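Local coordinates for protein putative esterase (Sulfolobus solfataricus P2, PDB 2RAU) that is thought to act as a lipase or esterase of the alpha/beta-hydrolase superfamily and binds calcium ions, at residues A[151-156]-A[274-279]; A[175-180]-A[327-332]; A[191-196]-A[203-208]; A[217-222]-A[264-269]; A[296-301]-A[347-352]. All blocks are in the same frame, centred on the assembly; numbering follows the deposited sequence. Where two conformers were deposited one is given.

Interaction 1. Residues A[151-156]-A[274-279]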
# COMPACT_ATOMS: atom_id res chain seq x y z
N GLU A 151 -3.54 2.65 1.96
CA GLU A 151 -3.34 1.48 2.83
C GLU A 151 -2.16 1.68 3.74
O GLU A 151 -1.05 1.86 3.27
CB GLU A 151 -3.11 0.22 1.97
CG GLU A 151 -4.21 -0.06 0.98
CD GLU A 151 -4.07 -1.37 0.22
OE1 GLU A 151 -3.00 -2.04 0.33
OE2 GLU A 151 -5.03 -1.74 -0.49
N SER A 152 -2.39 1.63 5.05
CA SER A 152 -1.31 1.70 6.04
C SER A 152 -0.54 3.06 5.89
O SER A 152 -1.18 4.10 5.96
CB SER A 152 -0.44 0.44 5.88
OG SER A 152 0.33 0.23 7.02
N PHE A 153 0.79 3.05 5.67
CA PHE A 153 1.55 4.26 5.32
C PHE A 153 0.84 5.09 4.23
O PHE A 153 0.84 6.31 4.26
CB PHE A 153 2.95 3.91 4.77
CG PHE A 153 3.58 5.05 4.04
CD1 PHE A 153 4.25 6.04 4.72
CD2 PHE A 153 3.43 5.18 2.66
CE1 PHE A 153 4.82 7.11 4.02
CE2 PHE A 153 4.00 6.27 1.96
CZ PHE A 153 4.65 7.25 2.66
N GLY A 154 0.26 4.44 3.25
CA GLY A 154 -0.47 5.14 2.20
C GLY A 154 -1.62 5.97 2.70
O GLY A 154 -2.02 6.93 2.04
N GLY A 155 -2.19 5.61 3.84
CA GLY A 155 -3.23 6.43 4.47
C GLY A 155 -2.70 7.75 5.04
O GLY A 155 -3.34 8.79 4.91
N ILE A 156 -1.51 7.69 5.64
CA ILE A 156 -0.79 8.89 6.08
C ILE A 156 -0.46 9.75 4.86
O ILE A 156 -0.64 10.96 4.88
CB ILE A 156 0.54 8.54 6.87
CG1 ILE A 156 0.24 7.71 8.13
CG2 ILE A 156 1.21 9.80 7.32
CD1 ILE A 156 1.45 6.94 8.77
N PRO A 274 12.04 -4.65 -1.65
CA PRO A 274 13.01 -4.99 -0.62
C PRO A 274 13.29 -3.93 0.45
O PRO A 274 13.71 -4.26 1.55
CB PRO A 274 14.30 -5.22 -1.43
CG PRO A 274 14.07 -4.47 -2.73
CD PRO A 274 12.64 -4.55 -2.99
N TYR A 275 13.14 -2.67 0.08
CA TYR A 275 13.59 -1.55 0.90
C TYR A 275 12.67 -0.36 0.90
O TYR A 275 11.97 -0.08 -0.08
CB TYR A 275 14.95 -1.06 0.41
CG TYR A 275 16.06 -2.10 0.33
CD1 TYR A 275 16.52 -2.71 1.49
CD2 TYR A 275 16.70 -2.38 -0.87
CE1 TYR A 275 17.57 -3.65 1.44
CE2 TYR A 275 17.76 -3.27 -0.92
CZ TYR A 275 18.19 -3.89 0.25
OH TYR A 275 19.23 -4.76 0.26
N TRP A 276 12.74 0.38 2.00
CA TRP A 276 11.93 1.57 2.22
C TRP A 276 12.84 2.65 2.81
O TRP A 276 13.61 2.35 3.66
CB TRP A 276 10.82 1.28 3.21
CG TRP A 276 9.79 2.33 3.33
CD1 TRP A 276 9.64 3.23 4.36
CD2 TRP A 276 8.73 2.61 2.40
NE1 TRP A 276 8.55 4.05 4.12
CE2 TRP A 276 7.98 3.69 2.92
CE3 TRP A 276 8.34 2.06 1.19
CZ2 TRP A 276 6.86 4.20 2.27
CZ3 TRP A 276 7.22 2.56 0.56
CH2 TRP A 276 6.49 3.62 1.10
N PRO A 277 12.76 3.90 2.32
CA PRO A 277 13.65 4.92 2.83
C PRO A 277 13.37 5.32 4.27
O PRO A 277 12.21 5.53 4.68
CB PRO A 277 13.42 6.09 1.88
CG PRO A 277 11.97 5.93 1.47
CD PRO A 277 11.83 4.43 1.30
N TYR A 278 14.43 5.39 5.05
CA TYR A 278 14.36 5.97 6.40
C TYR A 278 13.87 7.42 6.43
O TYR A 278 13.29 7.86 7.42
CB TYR A 278 15.73 5.90 7.14
CG TYR A 278 15.84 4.70 8.08
CD1 TYR A 278 15.11 4.67 9.26
CD2 TYR A 278 16.67 3.63 7.80
CE1 TYR A 278 15.20 3.59 10.14
CE2 TYR A 278 16.74 2.55 8.66
CZ TYR A 278 16.00 2.55 9.84
OH TYR A 278 16.05 1.47 10.70
N ARG A 279 14.15 8.17 5.37
CA ARG A 279 13.92 9.60 5.37
C ARG A 279 12.45 9.95 5.73
O ARG A 279 12.17 10.87 6.52
CB ARG A 279 14.41 10.20 4.03
CG ARG A 279 14.25 11.70 3.84
CD ARG A 279 15.00 12.39 4.90
NE ARG A 279 15.17 13.82 4.70
CZ ARG A 279 16.32 14.41 4.37
NH1 ARG A 279 17.43 13.72 4.11
NH2 ARG A 279 16.35 15.72 4.28

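Interaction 2. Residues A[175-180]-A[327-332]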
# COMPACT_ATOMS: atom_id res chain seq x y z
N LEU A 175 -9.54 5.57 4.04
CA LEU A 175 -8.36 5.12 4.80
C LEU A 175 -8.55 3.66 5.23
O LEU A 175 -9.45 3.33 5.99
CB LEU A 175 -8.13 6.04 6.01
CG LEU A 175 -8.02 7.54 5.69
CD1 LEU A 175 -8.06 8.39 7.01
CD2 LEU A 175 -6.76 7.81 4.76
N LEU A 176 -7.73 2.79 4.65
CA LEU A 176 -7.77 1.34 4.87
C LEU A 176 -6.67 0.98 5.88
O LEU A 176 -5.51 0.69 5.53
CB LEU A 176 -7.60 0.60 3.53
CG LEU A 176 -8.65 0.93 2.44
CD1 LEU A 176 -8.19 0.52 1.06
CD2 LEU A 176 -10.01 0.33 2.77
N ASP A 177 -7.03 1.06 7.14
CA ASP A 177 -6.10 0.85 8.25
C ASP A 177 -4.83 1.71 8.05
O ASP A 177 -3.71 1.22 8.05
CB ASP A 177 -5.80 -0.66 8.45
CG ASP A 177 -5.75 -1.09 9.92
OD1 ASP A 177 -6.33 -0.41 10.79
OD2 ASP A 177 -5.12 -2.15 10.19
N GLY A 178 -5.02 3.01 7.92
CA GLY A 178 -3.87 3.87 7.74
C GLY A 178 -4.16 5.33 8.01
O GLY A 178 -5.16 5.86 7.57
N GLY A 179 -3.25 5.99 8.68
CA GLY A 179 -3.38 7.41 8.97
C GLY A 179 -2.40 7.78 10.06
O GLY A 179 -1.60 6.92 10.51
N PRO A 180 -2.40 9.08 10.46
CA PRO A 180 -1.58 9.47 11.59
C PRO A 180 -1.84 8.54 12.77
O PRO A 180 -3.00 8.14 13.06
CB PRO A 180 -2.03 10.90 11.90
CG PRO A 180 -2.52 11.43 10.62
CD PRO A 180 -3.11 10.22 9.88
N TYR A 327 -9.72 -8.49 13.14
CA TYR A 327 -8.77 -8.31 12.06
C TYR A 327 -7.39 -7.94 12.52
O TYR A 327 -7.23 -7.03 13.36
CB TYR A 327 -9.25 -7.18 11.12
CG TYR A 327 -10.19 -7.61 10.04
CD1 TYR A 327 -11.37 -8.29 10.35
CD2 TYR A 327 -9.94 -7.31 8.71
CE1 TYR A 327 -12.27 -8.69 9.35
CE2 TYR A 327 -10.84 -7.71 7.69
CZ TYR A 327 -11.99 -8.41 8.03
OH TYR A 327 -12.84 -8.85 7.05
N GLY A 328 -6.41 -8.61 11.95
CA GLY A 328 -5.07 -8.07 11.93
C GLY A 328 -4.94 -7.10 10.77
O GLY A 328 -5.83 -6.97 9.93
N HIS A 329 -3.80 -6.42 10.72
CA HIS A 329 -3.52 -5.40 9.72
C HIS A 329 -3.73 -5.87 8.29
O HIS A 329 -4.46 -5.25 7.49
CB HIS A 329 -2.09 -4.90 9.93
CG HIS A 329 -1.73 -3.66 9.16
ND1 HIS A 329 -2.55 -2.55 9.11
CD2 HIS A 329 -0.61 -3.34 8.47
CE1 HIS A 329 -1.95 -1.61 8.40
NE2 HIS A 329 -0.77 -2.06 8.00
N LEU A 330 -3.08 -6.98 7.95
CA LEU A 330 -3.13 -7.47 6.59
C LEU A 330 -4.46 -8.04 6.18
O LEU A 330 -4.70 -8.15 4.98
CB LEU A 330 -2.01 -8.43 6.31
CG LEU A 330 -0.55 -7.91 6.48
CD1 LEU A 330 0.44 -9.05 6.22
CD2 LEU A 330 -0.28 -6.75 5.56
N ASP A 331 -5.29 -8.43 7.15
CA ASP A 331 -6.67 -8.93 6.84
C ASP A 331 -7.56 -7.85 6.20
O ASP A 331 -8.54 -8.16 5.54
CB ASP A 331 -7.37 -9.44 8.11
CG ASP A 331 -6.71 -10.68 8.70
OD1 ASP A 331 -6.54 -11.67 7.94
OD2 ASP A 331 -6.38 -10.63 9.92
N VAL A 332 -7.21 -6.59 6.41
CA VAL A 332 -7.91 -5.46 5.78
C VAL A 332 -7.84 -5.49 4.23
O VAL A 332 -8.77 -5.07 3.53
CB VAL A 332 -7.40 -4.11 6.36
CG1 VAL A 332 -8.18 -2.91 5.75
CG2 VAL A 332 -7.55 -4.12 7.92

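Interaction 3. Residues A[191-196]-A[203-208]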
# COMPACT_ATOMS: atom_id res chain seq x y z
N THR A 191 13.08 -2.49 14.28
CA THR A 191 13.66 -1.60 15.33
C THR A 191 14.59 -0.62 14.62
O THR A 191 15.54 -1.06 13.96
CB THR A 191 14.50 -2.33 16.41
OG1 THR A 191 13.64 -3.10 17.26
CG2 THR A 191 15.27 -1.30 17.29
N PRO A 192 14.33 0.69 14.75
CA PRO A 192 15.11 1.68 13.98
C PRO A 192 16.61 1.62 14.16
O PRO A 192 17.09 1.71 15.28
CB PRO A 192 14.58 3.01 14.51
CG PRO A 192 13.25 2.70 15.01
CD PRO A 192 13.30 1.33 15.57
N GLU A 193 17.36 1.47 13.07
CA GLU A 193 18.82 1.48 13.12
C GLU A 193 19.38 2.91 13.22
O GLU A 193 20.51 3.10 13.67
CB GLU A 193 19.40 0.79 11.88
CG GLU A 193 19.00 -0.67 11.67
CD GLU A 193 19.56 -1.23 10.33
OE1 GLU A 193 20.80 -1.51 10.30
OE2 GLU A 193 18.78 -1.37 9.32
N VAL A 194 18.61 3.90 12.75
CA VAL A 194 18.99 5.31 12.81
C VAL A 194 17.80 6.08 13.37
O VAL A 194 16.67 5.64 13.26
CB VAL A 194 19.41 5.88 11.42
CG1 VAL A 194 20.61 5.08 10.84
CG2 VAL A 194 18.24 5.87 10.47
N ASN A 195 18.09 7.21 14.00
CA ASN A 195 17.08 8.02 14.69
C ASN A 195 17.07 9.45 14.23
O ASN A 195 16.27 10.22 14.71
CB ASN A 195 17.32 7.98 16.22
CG ASN A 195 17.27 6.54 16.77
OD1 ASN A 195 16.22 5.89 16.75
ND2 ASN A 195 18.43 6.04 17.23
N SER A 196 17.97 9.80 13.31
CA SER A 196 18.01 11.14 12.73
C SER A 196 18.61 11.10 11.33
O SER A 196 19.19 10.08 10.94
CB SER A 196 18.85 12.07 13.61
OG SER A 196 20.22 11.71 13.57
N LYS A 203 26.16 6.69 9.75
CA LYS A 203 26.23 5.23 9.72
C LYS A 203 26.10 4.60 8.34
O LYS A 203 26.37 3.41 8.19
CB LYS A 203 25.15 4.67 10.63
CG LYS A 203 25.35 4.99 12.12
CD LYS A 203 24.22 4.37 12.94
CE LYS A 203 24.39 4.62 14.44
NZ LYS A 203 23.26 4.00 15.19
N GLY A 204 25.64 5.35 7.34
CA GLY A 204 25.46 4.81 6.01
C GLY A 204 24.34 3.78 5.93
O GLY A 204 24.51 2.76 5.31
N ILE A 205 23.21 4.06 6.59
CA ILE A 205 22.05 3.17 6.62
C ILE A 205 20.91 4.04 6.18
O ILE A 205 20.52 4.95 6.91
CB ILE A 205 21.74 2.64 8.06
CG1 ILE A 205 22.94 1.85 8.62
CG2 ILE A 205 20.48 1.76 8.07
CD1 ILE A 205 22.80 1.51 10.09
N TYR A 206 20.41 3.81 4.96
CA TYR A 206 19.46 4.68 4.32
C TYR A 206 18.09 4.11 4.20
O TYR A 206 17.14 4.88 3.99
CB TYR A 206 19.96 5.13 2.94
CG TYR A 206 21.23 5.93 2.99
CD1 TYR A 206 21.20 7.31 3.25
CD2 TYR A 206 22.47 5.33 2.78
CE1 TYR A 206 22.33 8.05 3.30
CE2 TYR A 206 23.62 6.08 2.87
CZ TYR A 206 23.54 7.42 3.12
OH TYR A 206 24.67 8.15 3.16
N VAL A 207 17.97 2.79 4.38
CA VAL A 207 16.74 2.06 4.13
C VAL A 207 16.42 1.07 5.25
O VAL A 207 17.31 0.65 5.98
CB VAL A 207 16.79 1.31 2.79
CG1 VAL A 207 16.85 2.27 1.58
CG2 VAL A 207 17.93 0.26 2.78
N ILE A 208 15.13 0.73 5.36
CA ILE A 208 14.61 -0.30 6.24
C ILE A 208 14.29 -1.50 5.32
O ILE A 208 13.54 -1.36 4.36
CB ILE A 208 13.27 0.12 6.92
CG1 ILE A 208 13.38 1.51 7.55
CG2 ILE A 208 12.83 -0.99 7.94
CD1 ILE A 208 12.02 2.22 7.74
O HOH W 1 19.23 -1.24 6.41

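Interaction 4. Residues A[217-222]-A[264-269]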
# COMPACT_ATOMS: atom_id res chain seq x y z
N PRO A 217 12.99 -15.34 0.34
CA PRO A 217 12.21 -16.40 -0.35
C PRO A 217 11.52 -17.46 0.57
O PRO A 217 10.75 -18.26 0.06
CB PRO A 217 13.25 -17.05 -1.25
CG PRO A 217 14.54 -16.80 -0.57
CD PRO A 217 14.42 -15.42 -0.02
N ILE A 218 11.79 -17.39 1.89
CA ILE A 218 11.17 -18.23 2.89
C ILE A 218 9.67 -18.28 2.78
O ILE A 218 9.08 -19.36 2.90
CB ILE A 218 11.55 -17.81 4.33
CG1 ILE A 218 10.88 -18.77 5.35
CG2 ILE A 218 11.23 -16.37 4.63
CD1 ILE A 218 11.53 -18.70 6.77
N TRP A 219 9.03 -17.16 2.50
CA TRP A 219 7.55 -17.16 2.43
C TRP A 219 7.02 -18.01 1.29
O TRP A 219 6.15 -18.87 1.47
CB TRP A 219 7.04 -15.72 2.31
CG TRP A 219 7.46 -14.83 3.45
CD1 TRP A 219 8.57 -14.04 3.50
CD2 TRP A 219 6.79 -14.65 4.69
NE1 TRP A 219 8.66 -13.41 4.70
CE2 TRP A 219 7.58 -13.77 5.46
CE3 TRP A 219 5.61 -15.16 5.24
CZ2 TRP A 219 7.20 -13.35 6.73
CZ3 TRP A 219 5.25 -14.75 6.49
CH2 TRP A 219 6.04 -13.84 7.22
N SER A 220 7.58 -17.82 0.11
CA SER A 220 7.22 -18.63 -1.05
C SER A 220 7.54 -20.13 -0.85
O SER A 220 6.76 -20.98 -1.25
CB SER A 220 7.84 -18.01 -2.33
OG SER A 220 9.23 -18.27 -2.40
N TYR A 221 8.70 -20.45 -0.27
CA TYR A 221 9.08 -21.83 0.00
C TYR A 221 8.04 -22.48 0.92
O TYR A 221 7.63 -23.59 0.69
CB TYR A 221 10.47 -21.89 0.62
CG TYR A 221 10.84 -23.26 1.09
CD1 TYR A 221 11.31 -24.20 0.20
CD2 TYR A 221 10.65 -23.64 2.43
CE1 TYR A 221 11.64 -25.49 0.63
CE2 TYR A 221 10.95 -24.90 2.85
CZ TYR A 221 11.44 -25.83 1.96
OH TYR A 221 11.74 -27.10 2.38
N ALA A 222 7.64 -21.75 1.96
CA ALA A 222 6.71 -22.23 3.00
C ALA A 222 5.27 -22.36 2.51
O ALA A 222 4.53 -23.22 2.98
CB ALA A 222 6.78 -21.35 4.22
N ASP A 264 -3.23 -16.45 1.21
CA ASP A 264 -3.40 -14.99 1.06
C ASP A 264 -2.17 -14.23 1.58
O ASP A 264 -1.67 -13.32 0.91
CB ASP A 264 -4.66 -14.51 1.78
CG ASP A 264 -5.93 -15.13 1.22
OD1 ASP A 264 -5.97 -15.39 -0.01
OD2 ASP A 264 -6.89 -15.38 1.98
N MSE A 265 -1.65 -14.64 2.72
CA MSE A 265 -0.61 -13.87 3.43
C MSE A 265 0.76 -14.03 2.82
O MSE A 265 1.52 -13.06 2.71
CB MSE A 265 -0.51 -14.22 4.90
CG MSE A 265 -1.76 -13.94 5.75
SE MSE A 265 -1.99 -12.00 5.85
CE MSE A 265 -3.95 -12.05 5.95
N PHE A 266 1.11 -15.26 2.51
CA PHE A 266 2.48 -15.54 2.03
C PHE A 266 2.78 -14.81 0.70
O PHE A 266 3.90 -14.29 0.54
CB PHE A 266 2.78 -17.06 1.99
CG PHE A 266 2.95 -17.72 3.39
CD1 PHE A 266 2.63 -17.06 4.59
CD2 PHE A 266 3.31 -19.06 3.48
CE1 PHE A 266 2.73 -17.69 5.80
CE2 PHE A 266 3.42 -19.68 4.70
CZ PHE A 266 3.16 -18.99 5.85
N PRO A 267 1.83 -14.83 -0.28
CA PRO A 267 2.06 -14.04 -1.50
C PRO A 267 2.26 -12.56 -1.33
O PRO A 267 3.05 -12.00 -2.07
CB PRO A 267 0.90 -14.41 -2.41
CG PRO A 267 0.48 -15.75 -1.95
CD PRO A 267 0.62 -15.66 -0.43
N ILE A 268 1.63 -11.96 -0.31
CA ILE A 268 1.78 -10.54 0.02
C ILE A 268 3.19 -10.31 0.51
O ILE A 268 3.88 -9.44 0.03
CB ILE A 268 0.70 -10.01 1.06
CG1 ILE A 268 -0.68 -9.97 0.37
CG2 ILE A 268 1.14 -8.64 1.65
CD1 ILE A 268 -1.96 -9.80 1.32
N LEU A 269 3.62 -11.09 1.49
CA LEU A 269 4.96 -10.93 2.04
C LEU A 269 6.00 -11.12 0.94
O LEU A 269 6.96 -10.37 0.85
CB LEU A 269 5.18 -11.90 3.19
CG LEU A 269 4.86 -11.37 4.62
CD1 LEU A 269 5.93 -10.39 5.02
CD2 LEU A 269 3.46 -10.78 4.77

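Interaction 5. Residues A[296-301]-A[347-352]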
# COMPACT_ATOMS: atom_id res chain seq x y z
N PRO A 296 -15.37 14.35 2.61
CA PRO A 296 -15.99 13.13 3.13
C PRO A 296 -14.96 12.03 3.24
O PRO A 296 -14.20 11.77 2.29
CB PRO A 296 -17.02 12.78 2.06
CG PRO A 296 -17.36 14.05 1.48
CD PRO A 296 -16.10 14.85 1.45
N THR A 297 -14.95 11.37 4.40
CA THR A 297 -13.95 10.35 4.74
C THR A 297 -14.56 9.08 5.34
O THR A 297 -15.49 9.15 6.13
CB THR A 297 -12.88 10.94 5.73
OG1 THR A 297 -12.24 12.08 5.14
CG2 THR A 297 -11.83 9.90 6.12
N ILE A 298 -14.07 7.93 4.89
CA ILE A 298 -14.37 6.64 5.54
C ILE A 298 -13.03 6.05 5.98
O ILE A 298 -12.06 6.05 5.22
CB ILE A 298 -15.25 5.69 4.64
CG1 ILE A 298 -15.72 4.47 5.45
CG2 ILE A 298 -14.52 5.32 3.32
CD1 ILE A 298 -16.72 3.65 4.72
N ALA A 299 -12.97 5.58 7.23
CA ALA A 299 -11.75 5.04 7.81
C ALA A 299 -12.04 3.68 8.40
O ALA A 299 -12.96 3.53 9.18
CB ALA A 299 -11.18 5.99 8.89
N PHE A 300 -11.29 2.69 7.96
CA PHE A 300 -11.38 1.34 8.51
C PHE A 300 -10.21 1.10 9.48
O PHE A 300 -9.07 1.43 9.16
CB PHE A 300 -11.33 0.29 7.41
CG PHE A 300 -12.51 0.32 6.48
CD1 PHE A 300 -12.57 1.26 5.47
CD2 PHE A 300 -13.54 -0.61 6.59
CE1 PHE A 300 -13.64 1.29 4.61
CE2 PHE A 300 -14.60 -0.59 5.72
CZ PHE A 300 -14.65 0.34 4.72
N VAL A 301 -10.49 0.53 10.65
CA VAL A 301 -9.45 0.28 11.65
C VAL A 301 -9.51 -1.16 12.18
O VAL A 301 -10.53 -1.61 12.68
CB VAL A 301 -9.47 1.38 12.78
CG1 VAL A 301 -10.72 1.26 13.67
CG2 VAL A 301 -8.20 1.33 13.59
N LEU A 347 -17.39 0.29 -1.57
CA LEU A 347 -18.24 0.50 -2.74
C LEU A 347 -19.55 1.19 -2.35
O LEU A 347 -19.99 2.09 -3.03
CB LEU A 347 -18.57 -0.84 -3.41
CG LEU A 347 -19.34 -0.83 -4.75
CD1 LEU A 347 -18.51 -0.13 -5.80
CD2 LEU A 347 -19.77 -2.26 -5.20
N LYS A 348 -20.17 0.75 -1.27
CA LYS A 348 -21.43 1.31 -0.85
C LYS A 348 -21.23 2.77 -0.45
O LYS A 348 -22.06 3.64 -0.75
CB LYS A 348 -22.00 0.49 0.30
CG LYS A 348 -23.28 1.02 0.85
CD LYS A 348 -23.77 0.14 2.00
N TRP A 349 -20.14 3.04 0.27
CA TRP A 349 -19.81 4.40 0.66
C TRP A 349 -19.62 5.28 -0.58
O TRP A 349 -20.15 6.39 -0.62
CB TRP A 349 -18.54 4.41 1.51
CG TRP A 349 -18.15 5.77 1.96
CD1 TRP A 349 -18.63 6.43 3.03
CD2 TRP A 349 -17.21 6.63 1.33
NE1 TRP A 349 -18.04 7.66 3.12
CE2 TRP A 349 -17.13 7.80 2.09
CE3 TRP A 349 -16.36 6.50 0.22
CZ2 TRP A 349 -16.29 8.88 1.75
CZ3 TRP A 349 -15.53 7.58 -0.13
CH2 TRP A 349 -15.48 8.73 0.65
N LEU A 350 -18.86 4.80 -1.57
CA LEU A 350 -18.71 5.53 -2.83
C LEU A 350 -20.05 5.82 -3.52
O LEU A 350 -20.24 6.89 -4.08
CB LEU A 350 -17.78 4.80 -3.81
CG LEU A 350 -16.31 4.76 -3.45
CD1 LEU A 350 -15.57 3.66 -4.26
CD2 LEU A 350 -15.67 6.15 -3.59
N SER A 351 -20.99 4.86 -3.47
CA SER A 351 -22.29 5.03 -4.12
C SER A 351 -23.11 6.12 -3.42
O SER A 351 -23.99 6.73 -4.02
CB SER A 351 -23.05 3.71 -4.10
OG SER A 351 -23.68 3.47 -2.84
N GLN A 352 -22.82 6.35 -2.14
CA GLN A 352 -23.49 7.38 -1.34
C GLN A 352 -22.96 8.76 -1.62
O GLN A 352 -23.58 9.74 -1.23
CB GLN A 352 -23.33 7.09 0.14
CG GLN A 352 -24.14 5.90 0.56
CD GLN A 352 -23.78 5.32 1.93
OE1 GLN A 352 -22.77 5.67 2.57
NE2 GLN A 352 -24.62 4.41 2.38
O HOH W 2 -18.00 9.78 5.45

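Interaction 1. Residues A[151-156]-A[274-279]
Phe153 and Trp276 form a T-shaped (edge-to-face) pair in which the benzo edge of the indole is directed at the face of the phenyl ring. Phe153 follows directly on Ser152, at a turn whose sequence and shape are consistent with the nucleophile elbow of alpha/beta hydrolases; Ser152 has the strained positive phi (60°) of such elbows, and helix 153-169 leads away from it. Trp276 belongs to the short strand 275-277, which pairs with strand 207-209 apart from the main sheet. From CB of Phe153 the side chain heads for this strand, and with CG anti to the backbone N (chi1 163°) the ring is carried toward the indole, which meets it over one face. Trp276 CZ2 lies 3.8 Å from Phe153 CG. Along one side of the ring it is 3.6 Å from Phe153 CD2 and 3.5 Å from Phe153 CE2; along the other, Phe153 CD1 and CE1 are both 4.0 Å from Trp276 CZ2. At the tip, Phe153 CZ is again 3.8 Å from Trp276 CZ2, which therefore sits over the ring centre. The planes stand at 77°. The rings of Trp123 and Trp126 also meet Phe153. Replacing Phe153 by an alanine would probably open a gap among these tryptophans and deprive the indole edge of its aromatic face. Trp276 CH2 makes the neighbouring contact, 3.7 Å from Phe153 CE2.

Interaction 2. Residues A[175-180]-A[327-332]
Where strand 170-176 ends, the backbone comes close to the turn 329-332, with CA atoms 6.9 Å apart both for Asp177 and His329 and for Leu176 and Val332. The main link is a hydrogen bond from His329 ND1 to Asp177 OD2, 2.8 Å long and nearly straight at 173°. The oxygen lies in the imidazole plane, yet the nitrogen meets it from above the carboxylate, 39° out of that plane. CG of His329 is anti to the backbone N (chi1 -169°), which swings the imidazole toward the acid, its ND1 edge leading. On the same edge of the ring, His329 CE1 is 3.4 Å from Asp177 O. Val332 closes the flank: its CG2 lies 3.9 Å from Asp177 CB, while its CG1 packs against Leu176 CB at 4.2 Å. Within the turn, Gly328 N donates to Asp331 OD2 (2.9 Å) through the anti lone pair of that oxygen. Ser302 OG also bonds Asp177 OD2, so two groups grip that one oxygen. His329 NE2, at the far side of the ring, is hydrogen-bonded to Ser152 OG. The chain of bonds from serine through histidine to aspartate is consistent with the charge relay of a serine hydrolase triad.

Interaction 3. Residues A[191-196]-A[203-208]
Lys203 NZ is gripped by two acceptors: the backbone oxygen of Glu193, at 3.3 Å, and the carboxylate of Glu199, with which it forms a salt bridge. The lysine chain is extended beyond CG, and its nitrogen approaches Glu193 O nearly along the C=O axis. Ile205 packs against both Glu193 and Val194. Its CD1 touches Glu193 OE1 at 3.6 Å and lies 3.9 Å from Glu193 CB, while its CG2 is 3.8 Å from Glu193 OE2, the two side chains crossing at about a right angle. Val194 CG1, anti to its own carbonyl carbon (chi1 -59°), packs on Ile205 CB at 3.9 Å. A glycine in place of Ile205 would probably open a gap beside Val194 CG1 and strip the Glu193 chain of its apolar support. Further along, a water donates to Glu193 OE2 (2.9 Å) and to Val207 O (2.7 Å), joining the carboxylate to the strand. Tyr278 from helix 278-282 packs against both Val194 and Ile205. The two segments flank helix 197-203, which Ser196 N-caps and Gly204 leaves with positive phi. The unit belongs to the insertion between strands 170-176 and 297-302, where alpha/beta hydrolases commonly carry a cap.

Interaction 4. Residues A[217-222]-A[264-269]
Two helices packed at 150°, not far from antiparallel, meet here through Trp219 of helix 218-224 and the pair Phe266 and Leu269 of helix 262-270, the axes of the short segments approaching to 8.5 Å. The indole is the centrepiece. Over one of its faces lies Leu269, whose CG stands 3.5 Å from the centroid of the six-membered ring, almost on the ring normal, in a CH-pi contact. Leu269 CB sits nearer the ring fusion, 3.5 Å from Trp219 CD2. With CG anti to the carbonyl carbon (chi1 -58°), the Trp219 indole reaches the facing helix, and its edge meets Phe266. There Trp219 CE3 is 3.6 Å from Phe266 CD1 in an offset edge-to-face pair, planes at 74° and centroids 5.5 Å apart. Both helices belong to the long insertion between strands 170-176 and 297-302 of the alpha/beta-hydrolase sheet, and Leu242 of helix 238-248 touches Trp219, Ala222 and Phe266. The polar end of the indole is satisfied outside the pair, NE1 bonding to Arg211 O. Phe266 CD2, across the ring from CD1, lies 3.5 Å from the backbone oxygen of Trp219. One turn on, Ala222 CB touches Phe266 CE2 at 3.8 Å.

Interaction 5. Residues A[296-301]-A[347-352]
Ile298 lies over one face of the Trp349 indole, its CB 3.7 Å from the centroid of the five-membered ring in a CH-pi contact. CG2 of Ile298 extends this cover, 3.6 Å from Trp349 CD2, and with CG1 anti to the backbone N (chi1 -171°) Ile298 CD1 comes within 3.8 Å of Trp349 CB. At the indole edge, Pro296 O meets Trp349 CZ2 at 3.6 Å, while Pro296 CB lies beside the same carbon at 4.0 Å. A water in the ring plane accepts from Trp349 NE1 at 3.2 Å and donates to Thr297 O at 2.7 Å. Further out, strands 170-176 and 320-324 flank strand 297-302 in the main sheet, and their residues Ile174 and Glu320 touch Trp349 as well. Helix 338-353 is thereby seated against the sheet of the alpha/beta-hydrolase fold. The contact is mainly apolar, and the water satisfies the indole N-H and links it to Thr297 O.

From the N terminus, the first ends reached are 151-156, at the elbow, and 175-180, where strand 170-176 runs out. The insertion follows: interaction 3 closes a short loop around helix 197-203, and interaction 4 then pairs two helices; each lies wholly within the loops of interactions 1 and 2. Interaction 1 closes at 274-279, tying the insertion to the elbow. Interaction 2 crosses it, closing only at 327-332. Interaction 5 opens after interaction 1 has closed but crosses interaction 2, binding the C-terminal helix to the sheet. Ser152 and His329 join interactions 1 and 2, strands 207-209 and 275-277 join interactions 1 and 3, Leu330 touches interaction 4, and neighbouring strands join interactions 2 and 5.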